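Long-range contacts in inner membrane protein (Salmonella typhimurium LT2, PDB 2QJV), which probably acts as a sugar isomerase, perhaps a glucuronate isomerase, of the KduI/IolB family in the cupin clan and binds nickel: residues A[121-129]-A[138-146]; A[157-168]-A[230-241]. The protein carries 2 engineered substitutions. All coordinates share one frame; numbering follows the deposited sequence.

Interaction 1: A[121-129]-A[138-146]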
loop_
_atom_site.group_PDB
_atom_site.type_symbol
_atom_site.label_atom_id
_atom_site.label_comp_id
_atom_site.label_asym_id
_atom_site.label_seq_id
_atom_site.Cartn_x
_atom_site.Cartn_y
_atom_site.Cartn_z
ATOM N N ILE A 121 -20.884 8.038 38.164
ATOM C CA ILE A 121 -21.453 6.766 37.699
ATOM C C ILE A 121 -20.650 5.708 38.460
ATOM O O ILE A 121 -19.584 5.266 38.033
ATOM C CB ILE A 121 -21.384 6.527 36.175
ATOM C CG1 ILE A 121 -21.961 7.716 35.375
ATOM C CG2 ILE A 121 -22.101 5.168 35.840
ATOM C CD1 ILE A 121 -21.630 7.683 33.879
ATOM N N SER A 122 -21.171 5.319 39.613
ATOM C CA SER A 122 -20.520 4.327 40.445
ATOM C C SER A 122 -20.863 2.911 39.947
ATOM O O SER A 122 -21.739 2.752 39.098
ATOM C CB SER A 122 -20.947 4.504 41.897
ATOM O OG SER A 122 -22.231 3.998 42.148
ATOM N N PRO A 123 -20.150 1.880 40.444
ATOM C CA PRO A 123 -20.471 0.502 40.057
ATOM C C PRO A 123 -21.963 0.138 40.161
ATOM O O PRO A 123 -22.465 -0.610 39.330
ATOM C CB PRO A 123 -19.625 -0.329 41.039
ATOM C CG PRO A 123 -18.436 0.495 41.226
ATOM C CD PRO A 123 -18.956 1.922 41.298
ATOM N N GLN A 124 -22.651 0.706 41.158
ATOM C CA GLN A 124 -24.077 0.509 41.389
ATOM C C GLN A 124 -24.965 1.090 40.258
ATOM O O GLN A 124 -26.102 0.687 40.122
ATOM C CB GLN A 124 -24.492 1.098 42.775
ATOM C CG GLN A 124 -23.921 0.335 43.983
ATOM C CD GLN A 124 -22.386 0.351 44.104
ATOM O OE1 GLN A 124 -21.719 1.412 44.013
ATOM N NE2 GLN A 124 -21.817 -0.842 44.328
ATOM N N GLU A 125 -24.450 2.025 39.471
ATOM C CA GLU A 125 -25.191 2.580 38.325
ATOM C C GLU A 125 -24.780 1.959 36.984
ATOM O O GLU A 125 -25.283 2.379 35.960
ATOM C CB GLU A 125 -25.035 4.107 38.231
ATOM C CG GLU A 125 -25.855 4.912 39.259
ATOM C CD GLU A 125 -25.157 5.041 40.562
ATOM O OE1 GLU A 125 -24.022 5.565 40.568
ATOM O OE2 GLU A 125 -25.760 4.646 41.591
ATOM N N VAL A 126 -23.865 0.987 36.996
ATOM C CA VAL A 126 -23.385 0.311 35.779
ATOM C C VAL A 126 -24.203 -0.956 35.567
ATOM O O VAL A 126 -24.264 -1.794 36.459
ATOM C CB VAL A 126 -21.887 -0.077 35.904
ATOM C CG1 VAL A 126 -21.413 -0.911 34.685
ATOM C CG2 VAL A 126 -21.012 1.154 36.146
ATOM N N GLY A 127 -24.853 -1.097 34.411
ATOM C CA GLY A 127 -25.586 -2.314 34.101
ATOM C C GLY A 127 -24.619 -3.446 33.729
ATOM O O GLY A 127 -23.817 -3.284 32.824
ATOM N N VAL A 128 -24.697 -4.558 34.459
ATOM C CA VAL A 128 -23.852 -5.741 34.265
ATOM C C VAL A 128 -24.679 -6.792 33.557
ATOM O O VAL A 128 -25.799 -7.083 33.971
ATOM C CB VAL A 128 -23.310 -6.290 35.599
ATOM C CG1 VAL A 128 -22.574 -7.616 35.393
ATOM C CG2 VAL A 128 -22.413 -5.237 36.321
ATOM N N GLU A 129 -24.155 -7.327 32.454
ATOM C CA GLU A 129 -24.842 -8.370 31.693
ATOM C C GLU A 129 -23.839 -9.320 31.035
ATOM O O GLU A 129 -22.691 -8.966 30.781
ATOM C CB GLU A 129 -25.815 -7.778 30.651
ATOM C CG GLU A 129 -25.186 -6.841 29.663
ATOM C CD GLU A 129 -26.136 -6.367 28.532
ATOM O OE1 GLU A 129 -27.286 -6.867 28.459
ATOM O OE2 GLU A 129 -25.710 -5.498 27.714
ATOM N N ARG A 138 -19.478 -13.198 26.787
ATOM C CA ARG A 138 -18.741 -12.070 27.276
ATOM C C ARG A 138 -19.442 -11.405 28.480
ATOM O O ARG A 138 -20.635 -11.575 28.679
ATOM C CB ARG A 138 -18.619 -11.069 26.123
ATOM C CG ARG A 138 -18.005 -11.703 24.900
ATOM C CD ARG A 138 -18.724 -11.314 23.621
ATOM N NE ARG A 138 -20.070 -11.842 23.465
ATOM C CZ ARG A 138 -20.871 -11.570 22.434
ATOM N NH1 ARG A 138 -20.490 -10.751 21.465
ATOM N NH2 ARG A 138 -22.078 -12.106 22.378
ATOM N N LEU A 139 -18.661 -10.751 29.314
ATOM C CA LEU A 139 -19.153 -9.963 30.410
ATOM C C LEU A 139 -19.169 -8.542 29.863
ATOM O O LEU A 139 -18.174 -8.079 29.311
ATOM C CB LEU A 139 -18.264 -10.107 31.657
ATOM C CG LEU A 139 -18.475 -9.138 32.809
ATOM C CD1 LEU A 139 -19.898 -9.297 33.412
ATOM C CD2 LEU A 139 -17.414 -9.370 33.863
ATOM N N VAL A 140 -20.301 -7.850 30.040
ATOM C CA VAL A 140 -20.515 -6.502 29.547
ATOM C C VAL A 140 -20.928 -5.574 30.725
ATOM O O VAL A 140 -21.772 -5.946 31.539
ATOM C CB VAL A 140 -21.576 -6.510 28.407
ATOM C CG1 VAL A 140 -21.887 -5.084 27.856
ATOM C CG2 VAL A 140 -21.163 -7.513 27.285
ATOM N N HIS A 141 -20.230 -4.443 30.832
ATOM C CA HIS A 141 -20.502 -3.361 31.777
ATOM C C HIS A 141 -20.944 -2.119 31.015
ATOM O O HIS A 141 -20.140 -1.435 30.338
ATOM C CB HIS A 141 -19.284 -3.002 32.635
ATOM C CG HIS A 141 -18.802 -4.098 33.549
ATOM N ND1 HIS A 141 -17.518 -4.115 34.048
ATOM C CD2 HIS A 141 -19.410 -5.211 34.034
ATOM C CE1 HIS A 141 -17.368 -5.172 34.830
ATOM N NE2 HIS A 141 -18.499 -5.864 34.830
ATOM N N ASN A 142 -22.247 -1.831 31.094
ATOM C CA ASN A 142 -22.827 -0.637 30.452
ATOM C C ASN A 142 -22.638 0.595 31.330
ATOM O O ASN A 142 -23.478 0.923 32.187
ATOM C CB ASN A 142 -24.307 -0.886 30.098
ATOM C CG ASN A 142 -24.464 -1.950 29.015
ATOM O OD1 ASN A 142 -25.054 -3.023 29.240
ATOM N ND2 ASN A 142 -23.900 -1.679 27.849
ATOM N N ILE A 143 -21.484 1.232 31.136
ATOM C CA ILE A 143 -21.102 2.442 31.867
ATOM C C ILE A 143 -22.045 3.627 31.536
ATOM O O ILE A 143 -22.551 4.283 32.429
ATOM C CB ILE A 143 -19.620 2.825 31.622
ATOM C CG1 ILE A 143 -18.692 1.750 32.221
ATOM C CG2 ILE A 143 -19.319 4.263 32.186
ATOM C CD1 ILE A 143 -17.246 1.844 31.783
ATOM N N LEU A 144 -22.296 3.853 30.257
ATOM C CA LEU A 144 -23.104 4.954 29.808
ATOM C C LEU A 144 -23.915 4.553 28.572
ATOM O O LEU A 144 -23.539 4.859 27.437
ATOM C CB LEU A 144 -22.237 6.200 29.569
ATOM C CG LEU A 144 -22.972 7.535 29.301
ATOM C CD1 LEU A 144 -24.157 7.762 30.265
ATOM C CD2 LEU A 144 -21.945 8.672 29.337
ATOM N N PRO A 145 -24.991 3.788 28.792
ATOM C CA PRO A 145 -25.833 3.327 27.681
ATOM C C PRO A 145 -26.832 4.375 27.196
ATOM O O PRO A 145 -27.004 5.406 27.844
ATOM C CB PRO A 145 -26.594 2.164 28.286
ATOM C CG PRO A 145 -26.682 2.499 29.761
ATOM C CD PRO A 145 -25.486 3.302 30.092
ATOM N N ASP A 146 -27.541 4.067 26.109
ATOM C CA ASP A 146 -28.531 5.013 25.552
ATOM C C ASP A 146 -29.805 5.174 26.399
ATOM O O ASP A 146 -30.572 6.084 26.146
ATOM C CB ASP A 146 -28.859 4.715 24.067
ATOM C CG ASP A 146 -29.618 3.400 23.810
ATOM O OD1 ASP A 146 -30.105 2.708 24.743
ATOM O OD2 ASP A 146 -29.747 3.093 22.583
HETATM O O HOH W 1 -24.776 4.522 33.662
HETATM O O HOH W 2 -25.717 1.962 33.364
#
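Ile121 leans on the corner of the chain at Ile143 and Leu144. Its CG2 branch lies 3.6 Å from the carbonyl O of Ile143, while CD1 reaches more loosely to CD1 of Leu144. The 3-10 turn that follows is fastened within its own segment, since Glu125 folds back and OE1 accepts the backbone N of Ser122. Two waters sit beside the carbonyl O of Glu125, one linking it to Ile143 O and the other to Asn142 O, spanning the gap before the strands meet. Val126 places CG1 anti to its backbone N (chi1 174°), which lays that methyl against CB of His141 at 3.6 Å. At Gly127 the hairpin ladder begins: its O receives the N of Asn142 at 2.8 Å in a nearly straight bond, whereas the return bond from Gly127 N to Asn142 O is weak. Val128 forms the next, non-hydrogen-bonded pair with His141. Its two methyls divide their work, CG1 packing on CD1 of Leu139 at 3.7 Å and CG2 on CD2 of the His141 ring at 3.8 Å. Glu129 pairs with Val140 through two backbone bonds, of which Val140 N to Glu129 O is 2.7 Å. Its CG runs beside CB of Val140, and OE2 forms a salt bridge with Arg131. The antiparallel hairpin forms one margin of a five-stranded sheet in this cupin-clan protein, 127-131 outermost and 154-160 flanking 138-142, where His141 ND1 bonds Glu157; Ile143 packs on Cys52 and Val54 of strand 49-55 in the six-stranded sheet.

Interaction 2: A[157-168]-A[230-241]. Engineered in segment 157-168: Ala162 (natural residue Glu), Ala164 (natural residue Asp).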
loop_
_atom_site.group_PDB
_atom_site.type_symbol
_atom_site.label_atom_id
_atom_site.label_comp_id
_atom_site.label_asym_id
_atom_site.label_seq_id
_atom_site.Cartn_x
_atom_site.Cartn_y
_atom_site.Cartn_z
ATOM N N GLU A 157 -17.744 -1.333 28.454
ATOM C CA GLU A 157 -16.527 -2.145 28.555
ATOM C C GLU A 157 -16.960 -3.639 28.471
ATOM O O GLU A 157 -18.015 -4.055 28.982
ATOM C CB GLU A 157 -15.640 -1.754 29.764
ATOM C CG GLU A 157 -16.204 -2.043 31.099
ATOM C CD GLU A 157 -15.359 -1.582 32.266
ATOM O OE1 GLU A 157 -14.371 -0.816 32.109
ATOM O OE2 GLU A 157 -15.786 -1.908 33.368
ATOM N N VAL A 158 -16.149 -4.432 27.771
ATOM C CA VAL A 158 -16.410 -5.832 27.502
ATOM C C VAL A 158 -15.180 -6.715 27.796
ATOM O O VAL A 158 -14.043 -6.307 27.515
ATOM C CB VAL A 158 -16.851 -6.017 26.010
ATOM C CG1 VAL A 158 -17.154 -7.503 25.679
ATOM C CG2 VAL A 158 -18.056 -5.115 25.680
ATOM N N TYR A 159 -15.449 -7.886 28.390
ATOM C CA TYR A 159 -14.453 -8.892 28.738
ATOM C C TYR A 159 -14.688 -10.116 27.910
ATOM O O TYR A 159 -15.749 -10.721 27.971
ATOM C CB TYR A 159 -14.510 -9.298 30.203
ATOM C CG TYR A 159 -14.245 -8.187 31.146
ATOM C CD1 TYR A 159 -15.237 -7.261 31.456
ATOM C CD2 TYR A 159 -13.029 -8.086 31.779
ATOM C CE1 TYR A 159 -15.006 -6.238 32.344
ATOM C CE2 TYR A 159 -12.784 -7.068 32.662
ATOM C CZ TYR A 159 -13.769 -6.159 32.964
ATOM O OH TYR A 159 -13.490 -5.141 33.836
ATOM N N THR A 160 -13.664 -10.478 27.130
ATOM C CA THR A 160 -13.715 -11.616 26.235
ATOM C C THR A 160 -12.611 -12.590 26.653
ATOM O O THR A 160 -11.438 -12.320 26.480
ATOM C CB THR A 160 -13.599 -11.197 24.742
ATOM O OG1 THR A 160 -14.492 -10.103 24.469
ATOM C CG2 THR A 160 -13.918 -12.419 23.776
ATOM N N ASN A 161 -13.003 -13.740 27.164
ATOM C CA ASN A 161 -12.006 -14.748 27.580
ATOM C C ASN A 161 -11.306 -15.391 26.385
ATOM O O ASN A 161 -11.870 -15.459 25.274
ATOM C CB ASN A 161 -12.647 -15.744 28.538
ATOM C CG ASN A 161 -13.056 -15.086 29.855
ATOM O OD1 ASN A 161 -12.645 -13.954 30.183
ATOM N ND2 ASN A 161 -13.842 -15.789 30.610
ATOM N N ALA A 162 -10.039 -15.757 26.605
ATOM C CA ALA A 162 -9.157 -16.295 25.559
ATOM C C ALA A 162 -9.853 -17.426 24.797
ATOM O O ALA A 162 -10.326 -18.392 25.412
ATOM C CB ALA A 162 -7.825 -16.771 26.155
ATOM N N GLY A 163 -9.879 -17.254 23.470
ATOM C CA GLY A 163 -10.523 -18.187 22.551
ATOM C C GLY A 163 -11.770 -17.584 21.909
ATOM O O GLY A 163 -11.889 -17.586 20.647
ATOM N N ALA A 164 -12.610 -16.959 22.768
ATOM C CA ALA A 164 -13.914 -16.440 22.379
ATOM C C ALA A 164 -13.828 -15.283 21.381
ATOM O O ALA A 164 -12.829 -14.534 21.290
ATOM C CB ALA A 164 -14.719 -15.990 23.627
ATOM N N THR A 165 -14.938 -15.113 20.667
ATOM C CA THR A 165 -15.128 -14.036 19.694
ATOM C C THR A 165 -16.162 -13.038 20.252
ATOM O O THR A 165 -17.196 -13.460 20.749
ATOM C CB THR A 165 -15.626 -14.587 18.336
ATOM O OG1 THR A 165 -14.981 -15.828 18.047
ATOM C CG2 THR A 165 -15.387 -13.556 17.207
ATOM N N SER A 166 -15.861 -11.739 20.182
ATOM C CA SER A 166 -16.779 -10.691 20.650
ATOM C C SER A 166 -17.004 -9.657 19.528
ATOM O O SER A 166 -16.388 -9.764 18.457
ATOM C CB SER A 166 -16.331 -10.067 22.002
ATOM O OG SER A 166 -15.084 -9.476 21.924
ATOM N N SER A 167 -17.927 -8.702 19.766
ATOM C CA SER A 167 -18.438 -7.812 18.711
ATOM C C SER A 167 -18.875 -8.729 17.519
ATOM O O SER A 167 -18.708 -8.421 16.342
ATOM C CB SER A 167 -17.430 -6.719 18.329
ATOM O OG SER A 167 -17.078 -5.979 19.511
ATOM N N TRP A 168 -19.505 -9.819 17.903
ATOM C CA TRP A 168 -19.808 -10.917 17.032
ATOM C C TRP A 168 -21.069 -11.590 17.544
ATOM O O TRP A 168 -21.196 -11.786 18.736
ATOM C CB TRP A 168 -18.600 -11.891 17.023
ATOM C CG TRP A 168 -18.811 -13.123 16.224
ATOM C CD1 TRP A 168 -19.117 -14.362 16.704
ATOM C CD2 TRP A 168 -18.739 -13.245 14.796
ATOM N NE1 TRP A 168 -19.240 -15.253 15.665
ATOM C CE2 TRP A 168 -19.009 -14.602 14.482
ATOM C CE3 TRP A 168 -18.452 -12.348 13.753
ATOM C CZ2 TRP A 168 -19.033 -15.080 13.160
ATOM C CZ3 TRP A 168 -18.478 -12.811 12.452
ATOM C CH2 TRP A 168 -18.759 -14.171 12.155
ATOM N N PRO A 230 -15.648 -7.411 14.237
ATOM C CA PRO A 230 -15.443 -8.451 15.275
ATOM C C PRO A 230 -14.003 -8.560 15.823
ATOM O O PRO A 230 -13.022 -8.210 15.125
ATOM C CB PRO A 230 -15.837 -9.755 14.550
ATOM C CG PRO A 230 -15.546 -9.443 13.107
ATOM C CD PRO A 230 -15.933 -8.011 12.929
ATOM N N VAL A 231 -13.924 -9.051 17.064
ATOM C CA VAL A 231 -12.689 -9.291 17.783
ATOM C C VAL A 231 -12.506 -10.802 18.016
ATOM O O VAL A 231 -13.327 -11.461 18.685
ATOM C CB VAL A 231 -12.690 -8.554 19.132
ATOM C CG1 VAL A 231 -11.484 -8.965 20.005
ATOM C CG2 VAL A 231 -12.787 -7.012 18.926
ATOM N N ALA A 232 -11.418 -11.342 17.477
ATOM C CA ALA A 232 -11.041 -12.749 17.685
ATOM C C ALA A 232 -9.872 -12.812 18.677
ATOM O O ALA A 232 -8.777 -12.316 18.410
ATOM C CB ALA A 232 -10.702 -13.484 16.361
ATOM N N THR A 233 -10.121 -13.407 19.833
ATOM C CA THR A 233 -9.091 -13.573 20.848
ATOM C C THR A 233 -8.281 -14.874 20.601
ATOM O O THR A 233 -8.707 -15.787 19.903
ATOM C CB THR A 233 -9.672 -13.526 22.325
ATOM O OG1 THR A 233 -10.450 -14.677 22.561
ATOM C CG2 THR A 233 -10.505 -12.261 22.585
ATOM N N ILE A 234 -7.123 -14.928 21.257
ATOM C CA ILE A 234 -6.086 -15.929 21.122
ATOM C C ILE A 234 -5.910 -16.714 22.420
ATOM O O ILE A 234 -5.835 -16.111 23.497
ATOM C CB ILE A 234 -4.742 -15.151 20.757
ATOM C CG1 ILE A 234 -4.888 -14.455 19.382
ATOM C CG2 ILE A 234 -3.521 -16.006 20.794
ATOM C CD1 ILE A 234 -5.158 -15.363 18.231
ATOM N N ALA A 235 -5.877 -18.040 22.317
ATOM C CA ALA A 235 -5.652 -18.939 23.459
ATOM C C ALA A 235 -4.502 -18.433 24.359
ATOM O O ALA A 235 -3.405 -18.118 23.878
ATOM C CB ALA A 235 -5.383 -20.370 23.002
ATOM N N GLY A 236 -4.761 -18.379 25.665
ATOM C CA GLY A 236 -3.781 -17.902 26.640
ATOM C C GLY A 236 -3.880 -16.444 27.016
ATOM O O GLY A 236 -3.407 -16.049 28.083
ATOM N N TYR A 237 -4.526 -15.637 26.174
ATOM C CA TYR A 237 -4.654 -14.196 26.411
ATOM C C TYR A 237 -6.080 -13.682 26.494
ATOM O O TYR A 237 -6.775 -13.512 25.484
ATOM C CB TYR A 237 -3.889 -13.410 25.349
ATOM C CG TYR A 237 -2.416 -13.719 25.388
ATOM C CD1 TYR A 237 -1.628 -13.276 26.456
ATOM C CD2 TYR A 237 -1.797 -14.437 24.366
ATOM C CE1 TYR A 237 -0.282 -13.548 26.502
ATOM C CE2 TYR A 237 -0.414 -14.738 24.433
ATOM C CZ TYR A 237 0.310 -14.293 25.497
ATOM O OH TYR A 237 1.665 -14.565 25.543
ATOM N N ASP A 238 -6.495 -13.456 27.734
ATOM C CA ASP A 238 -7.786 -12.831 28.018
ATOM C C ASP A 238 -7.753 -11.360 27.521
ATOM O O ASP A 238 -6.710 -10.676 27.533
ATOM C CB ASP A 238 -8.159 -12.893 29.504
ATOM C CG ASP A 238 -8.503 -14.274 29.991
ATOM O OD1 ASP A 238 -8.956 -15.155 29.227
ATOM O OD2 ASP A 238 -8.302 -14.462 31.189
ATOM N N ASN A 239 -8.895 -10.904 27.027
ATOM C CA ASN A 239 -9.054 -9.577 26.453
ATOM C C ASN A 239 -10.117 -8.754 27.208
ATOM O O ASN A 239 -11.033 -9.288 27.833
ATOM C CB ASN A 239 -9.364 -9.721 24.941
ATOM C CG ASN A 239 -9.666 -8.392 24.200
ATOM O OD1 ASN A 239 -10.807 -8.217 23.769
ATOM N ND2 ASN A 239 -8.660 -7.479 24.011
ATOM N N TYR A 240 -9.902 -7.452 27.176
ATOM C CA TYR A 240 -10.767 -6.443 27.679
ATOM C C TYR A 240 -10.717 -5.305 26.664
ATOM O O TYR A 240 -9.670 -5.049 26.062
ATOM C CB TYR A 240 -10.290 -5.950 29.063
ATOM C CG TYR A 240 -10.809 -4.595 29.485
ATOM C CD1 TYR A 240 -10.166 -3.424 29.045
ATOM C CD2 TYR A 240 -11.931 -4.458 30.292
ATOM C CE1 TYR A 240 -10.632 -2.172 29.377
ATOM C CE2 TYR A 240 -12.382 -3.195 30.684
ATOM C CZ TYR A 240 -11.727 -2.048 30.219
ATOM O OH TYR A 240 -12.129 -0.771 30.558
ATOM N N TYR A 241 -11.851 -4.652 26.444
ATOM C CA TYR A 241 -11.849 -3.369 25.740
ATOM C C TYR A 241 -12.911 -2.411 26.247
ATOM O O TYR A 241 -13.984 -2.817 26.695
ATOM C CB TYR A 241 -11.921 -3.502 24.195
ATOM C CG TYR A 241 -13.023 -4.387 23.648
ATOM C CD1 TYR A 241 -14.350 -3.927 23.555
ATOM C CD2 TYR A 241 -12.734 -5.676 23.191
ATOM C CE1 TYR A 241 -15.343 -4.723 23.043
ATOM C CE2 TYR A 241 -13.719 -6.482 22.683
ATOM C CZ TYR A 241 -15.037 -6.000 22.603
ATOM O OH TYR A 241 -16.023 -6.792 22.065
HETATM O O HOH W 3 -12.999 -8.136 25.509
HETATM O O HOH W 4 -11.288 -11.326 29.773
#
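Tyr241 lies alongside Val158 in an antiparallel hydrogen-bonded pair, and its side chain ties together the ladders 157-160/238-241 and 165-166/231-233, between which the register shifts by two. With CG placed between the backbone N and the carbonyl carbon (chi1 51°), the ring leaves CB and passes over the opposing strand, and the carbonyl O of Val158 lies over one of its faces. CD1 comes near CB of Val158, and CE1 presses closer to that atom, at 3.6 Å. At the opposite edge of the ring, CE2 meets Ser166 OG at 3.4 Å, close to the ring plane. At the tip, OH and Ser166 OG are hydrogen-bonded at 2.8 Å; Ser167 OG also approaches OH, but it is hydrogen-bonded to Tyr188 OH too, and this link is not settled. Ser166 OG is bonded in turn to Thr160 OG1, making a buried hydroxyl chain from one strand to the next.

Tyr240 points to the other face of the sheet. Its edge meets the face of Tyr159 in a T-shaped stack, planes 66° apart, and its OH donates to Glu157 OE1 at 2.7 Å.

Between the ladders the loops are held by side-chain and backbone bonds. Asp238 OD1 uses its anti lone pair to accept the N of engineered Ala162 at 2.9 Å, and Thr233 donates through both N and OG1 to O of Ala164, likewise engineered, the hydroxyl lying 2.7 Å away on a carbonyl lone pair.

Strand 154-160 runs between 138-142 and 238-246 in the five-stranded sheet, while 165-166 borders 231-233 in a four-stranded one, and nickel ligand His229 directly precedes Pro230. At the subunit interface, Thr165 OG1 and Trp168 NE1 bond to Ala235 of the second subunit.

How the interactions relate
Both contacts are largely buried and share the five-stranded sheet, where strand 138-142 of interaction 1 lies next to strand 154-160 of interaction 2. They meet directly through the backbone bond between Leu139 and Tyr159. Both rest on antiparallel backbone ladders. Interaction 1 closes a local hairpin at the margin of that sheet, with exposed Val128 on it, and adds aliphatic contacts and bridging waters where the chain passes from the six-stranded sheet into the five-stranded one. Interaction 2 joins segments distant in sequence, buries nearly twice the surface, and adds tyrosine rings and buried hydroxyl bonds. It alone adjoins the second subunit.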